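Local coordinates for stromal cell-derived factor 2-like protein (Arabidopsis thaliana, PDB 3MAL) that takes part in protein quality control and the unfolded protein response of the endoplasmic reticulum, in a complex with ERDJ3B and BIP1 that supports receptor kinase accumulation, at residues D78-I86 and W127-W138. Sequence-based numbering, arbitrary orientation.
Sequences DAVKSGATI and WKLIIEGSGKTW. With SO4 (sulfate ion), chain E.
The indole of Trp138 meets Val80 CB at its edge, in the ring plane, while CD1 of Leu129, from its own segment, sits over the centre of one face, 3.7 Å above the plane. Ile86 crosses the indole at about a right angle, its CD1 3.7 Å from Trp138 CZ3. Ile86 O lies at the edge of the Trp127 indole, near its plane, and accepts the backbone N of Trp127 at 3.0 Å; Trp127 NE1 bonds to Leu97 O. Between strands 85-90 and 127-131 of the β-trefoil barrel, Ile86 and Trp127 form an antiparallel hydrogen-bonded pair. The type II turn from Lys81 to Ala84 continues the pairing, Gly83 N giving a 2.7 Å bond to Leu129 O. Ser82 is gripped twice: its N bonds to Lys136 O from above the carbonyl plane, and its OG, turned anti to the backbone N (chi1 -169°), accepts Ile131 N at 3.2 Å. Thr137 OG1, Lys136 N and Lys139 NZ bind a sulfate, probably from the crystallisation liquor. Ser82 thus ties the turn to both ends of the 132-135 loop, with an apolar layer against the barrel interior and an exposed end consistent with a site able to take an anion.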
loop_
_atom_site.group_PDB
_atom_site.type_symbol
_atom_site.label_atom_id
_atom_site.label_comp_id
_atom_site.label_asym_id
_atom_site.label_seq_id
_atom_site.Cartn_x
_atom_site.Cartn_y
_atom_site.Cartn_z
ATOM N N ASP A 78 -15.314 -4.432 -10.413
ATOM C CA ASP A 78 -15.650 -5.545 -9.523
ATOM C C ASP A 78 -15.255 -5.145 -8.094
ATOM O O ASP A 78 -14.206 -4.513 -7.887
ATOM C CB ASP A 78 -14.933 -6.849 -9.932
ATOM C CG ASP A 78 -15.493 -7.481 -11.216
ATOM O OD1 ASP A 78 -16.564 -7.052 -11.738
ATOM O OD2 ASP A 78 -14.839 -8.431 -11.712
ATOM N N ALA A 79 -16.097 -5.480 -7.115
ATOM C CA ALA A 79 -15.750 -5.262 -5.709
ATOM C C ALA A 79 -14.504 -6.068 -5.337
ATOM O O ALA A 79 -14.369 -7.232 -5.726
ATOM C CB ALA A 79 -16.946 -5.654 -4.773
ATOM N N VAL A 80 -13.597 -5.464 -4.583
ATOM C CA VAL A 80 -12.446 -6.196 -4.064
ATOM C C VAL A 80 -12.915 -6.969 -2.817
ATOM O O VAL A 80 -13.485 -6.373 -1.898
ATOM C CB VAL A 80 -11.261 -5.245 -3.682
ATOM C CG1 VAL A 80 -10.022 -6.046 -3.329
ATOM C CG2 VAL A 80 -10.958 -4.267 -4.829
ATOM N N LYS A 81 -12.683 -8.282 -2.809
ATOM C CA LYS A 81 -13.100 -9.185 -1.715
ATOM C C LYS A 81 -12.025 -9.346 -0.641
ATOM O O LYS A 81 -10.827 -9.280 -0.930
ATOM C CB LYS A 81 -13.483 -10.571 -2.252
ATOM C CG LYS A 81 -14.629 -10.609 -3.308
ATOM C CD LYS A 81 -15.982 -10.298 -2.710
ATOM C CE LYS A 81 -17.058 -10.358 -3.802
ATOM N NZ LYS A 81 -18.418 -10.160 -3.219
ATOM N N SER A 82 -12.457 -9.560 0.604
ATOM C CA SER A 82 -11.531 -9.992 1.644
ATOM C C SER A 82 -10.828 -11.255 1.144
ATOM O O SER A 82 -11.472 -12.163 0.608
ATOM C CB SER A 82 -12.279 -10.301 2.946
ATOM O OG SER A 82 -11.344 -10.463 4.016
ATOM N N GLY A 83 -9.508 -11.288 1.280
ATOM C CA GLY A 83 -8.719 -12.417 0.819
ATOM C C GLY A 83 -8.166 -12.289 -0.592
ATOM O O GLY A 83 -7.344 -13.096 -0.978
ATOM N N ALA A 84 -8.635 -11.301 -1.366
ATOM C CA ALA A 84 -8.121 -11.054 -2.724
ATOM C C ALA A 84 -6.622 -10.735 -2.704
ATOM O O ALA A 84 -6.134 -10.091 -1.771
ATOM C CB ALA A 84 -8.875 -9.896 -3.416
ATOM N N THR A 85 -5.925 -11.192 -3.738
ATOM C CA THR A 85 -4.570 -10.736 -4.012
ATOM C C THR A 85 -4.676 -9.509 -4.909
ATOM O O THR A 85 -5.265 -9.582 -5.997
ATOM C CB THR A 85 -3.758 -11.821 -4.722
ATOM O OG1 THR A 85 -3.863 -13.041 -3.976
ATOM C CG2 THR A 85 -2.275 -11.414 -4.829
ATOM N N ILE A 86 -4.134 -8.390 -4.442
ATOM C CA ILE A 86 -4.223 -7.115 -5.162
ATOM C C ILE A 86 -2.838 -6.497 -5.388
ATOM O O ILE A 86 -1.819 -6.940 -4.804
ATOM C CB ILE A 86 -5.139 -6.048 -4.438
ATOM C CG1 ILE A 86 -4.466 -5.510 -3.155
ATOM C CG2 ILE A 86 -6.555 -6.605 -4.159
ATOM C CD1 ILE A 86 -5.220 -4.336 -2.487
ATOM N N TRP A 127 -0.181 -8.347 -2.741
ATOM C CA TRP A 127 -0.593 -8.157 -1.347
ATOM C C TRP A 127 -1.960 -8.780 -1.140
ATOM O O TRP A 127 -2.856 -8.644 -2.000
ATOM C CB TRP A 127 -0.663 -6.659 -0.992
ATOM C CG TRP A 127 0.649 -5.924 -1.208
ATOM C CD1 TRP A 127 1.126 -5.449 -2.389
ATOM C CD2 TRP A 127 1.635 -5.596 -0.213
ATOM N NE1 TRP A 127 2.354 -4.845 -2.208
ATOM C CE2 TRP A 127 2.687 -4.914 -0.880
ATOM C CE3 TRP A 127 1.726 -5.794 1.170
ATOM C CZ2 TRP A 127 3.832 -4.454 -0.210
ATOM C CZ3 TRP A 127 2.866 -5.321 1.849
ATOM C CH2 TRP A 127 3.895 -4.653 1.151
ATOM N N LYS A 128 -2.136 -9.458 -0.011
ATOM C CA LYS A 128 -3.446 -10.028 0.302
ATOM C C LYS A 128 -4.221 -9.023 1.147
ATOM O O LYS A 128 -3.712 -8.540 2.170
ATOM C CB LYS A 128 -3.249 -11.361 1.026
ATOM C CG LYS A 128 -4.487 -12.026 1.648
ATOM C CD LYS A 128 -3.920 -13.079 2.628
ATOM C CE LYS A 128 -4.982 -13.904 3.311
ATOM N NZ LYS A 128 -4.359 -14.967 4.179
ATOM N N LEU A 129 -5.433 -8.682 0.706
ATOM C CA LEU A 129 -6.309 -7.824 1.504
ATOM C C LEU A 129 -7.004 -8.661 2.580
ATOM O O LEU A 129 -7.619 -9.694 2.286
ATOM C CB LEU A 129 -7.359 -7.096 0.656
ATOM C CG LEU A 129 -8.362 -6.298 1.515
ATOM C CD1 LEU A 129 -7.780 -4.939 1.981
ATOM C CD2 LEU A 129 -9.653 -6.089 0.763
ATOM N N ILE A 130 -6.894 -8.208 3.821
ATOM C CA ILE A 130 -7.501 -8.907 4.950
ATOM C C ILE A 130 -8.409 -7.927 5.660
ATOM O O ILE A 130 -7.934 -6.961 6.263
ATOM C CB ILE A 130 -6.422 -9.446 5.916
ATOM C CG1 ILE A 130 -5.474 -10.393 5.152
ATOM C CG2 ILE A 130 -7.070 -10.189 7.090
ATOM C CD1 ILE A 130 -4.241 -10.820 5.929
ATOM N N ILE A 131 -9.714 -8.135 5.552
ATOM C CA ILE A 131 -10.639 -7.229 6.219
ATOM C C ILE A 131 -10.821 -7.694 7.654
ATOM O O ILE A 131 -11.150 -8.851 7.898
ATOM C CB ILE A 131 -12.000 -7.136 5.497
ATOM C CG1 ILE A 131 -11.811 -6.678 4.043
ATOM C CG2 ILE A 131 -12.952 -6.185 6.250
ATOM C CD1 ILE A 131 -13.104 -6.752 3.229
ATOM N N GLU A 132 -10.637 -6.782 8.602
ATOM C CA GLU A 132 -10.610 -7.189 10.003
ATOM C C GLU A 132 -11.933 -7.738 10.573
ATOM O O GLU A 132 -11.936 -8.794 11.223
ATOM C CB GLU A 132 -9.963 -6.110 10.883
ATOM C CG GLU A 132 -8.446 -6.160 10.742
ATOM C CD GLU A 132 -7.887 -7.534 11.118
ATOM O OE1 GLU A 132 -8.363 -8.072 12.150
ATOM O OE2 GLU A 132 -7.005 -8.079 10.389
ATOM N N GLY A 133 -13.051 -7.076 10.294
ATOM C CA GLY A 133 -14.365 -7.632 10.671
ATOM C C GLY A 133 -14.855 -8.775 9.775
ATOM O O GLY A 133 -14.077 -9.408 9.052
ATOM N N SER A 134 -16.156 -9.048 9.839
ATOM C CA SER A 134 -16.785 -10.068 8.999
ATOM C C SER A 134 -17.190 -9.493 7.629
ATOM O O SER A 134 -17.833 -10.202 6.832
ATOM C CB SER A 134 -18.015 -10.644 9.707
ATOM O OG SER A 134 -18.946 -9.600 9.961
ATOM N N GLY A 135 -16.837 -8.225 7.366
ATOM C CA GLY A 135 -17.045 -7.610 6.046
ATOM C C GLY A 135 -16.405 -8.433 4.942
ATOM O O GLY A 135 -15.280 -8.901 5.089
ATOM N N LYS A 136 -17.119 -8.608 3.831
ATOM C CA LYS A 136 -16.631 -9.439 2.758
ATOM C C LYS A 136 -16.104 -8.658 1.551
ATOM O O LYS A 136 -15.302 -9.181 0.776
ATOM C CB LYS A 136 -17.706 -10.449 2.358
ATOM C CG LYS A 136 -17.997 -11.506 3.464
ATOM C CD LYS A 136 -19.319 -12.253 3.187
ATOM C CE LYS A 136 -20.490 -11.326 3.583
ATOM N NZ LYS A 136 -21.741 -11.675 2.896
ATOM N N THR A 137 -16.550 -7.420 1.390
ATOM C CA THR A 137 -16.043 -6.555 0.325
ATOM C C THR A 137 -15.378 -5.330 0.952
ATOM O O THR A 137 -15.836 -4.843 1.990
ATOM C CB THR A 137 -17.147 -6.105 -0.663
ATOM O OG1 THR A 137 -18.157 -5.398 0.051
ATOM C CG2 THR A 137 -17.786 -7.306 -1.412
ATOM N N TRP A 138 -14.314 -4.853 0.313
ATOM C CA TRP A 138 -13.526 -3.729 0.799
ATOM C C TRP A 138 -14.344 -2.434 0.677
ATOM O O TRP A 138 -14.917 -2.157 -0.386
ATOM C CB TRP A 138 -12.213 -3.639 -0.001
ATOM C CG TRP A 138 -11.100 -2.781 0.597
ATOM C CD1 TRP A 138 -11.052 -2.219 1.847
ATOM C CD2 TRP A 138 -9.870 -2.425 -0.041
ATOM N NE1 TRP A 138 -9.875 -1.520 2.009
ATOM C CE2 TRP A 138 -9.128 -1.643 0.872
ATOM C CE3 TRP A 138 -9.322 -2.692 -1.307
ATOM C CZ2 TRP A 138 -7.862 -1.111 0.562
ATOM C CZ3 TRP A 138 -8.052 -2.168 -1.620
ATOM C CH2 TRP A 138 -7.338 -1.393 -0.677
HETATM S S SO4 E . -20.605 -7.565 2.690
HETATM O O1 SO4 E . -19.992 -8.110 3.888
HETATM O O2 SO4 E . -21.172 -8.662 1.910
HETATM O O3 SO4 E . -21.627 -6.597 3.110
HETATM O O4 SO4 E . -19.587 -6.894 1.893
#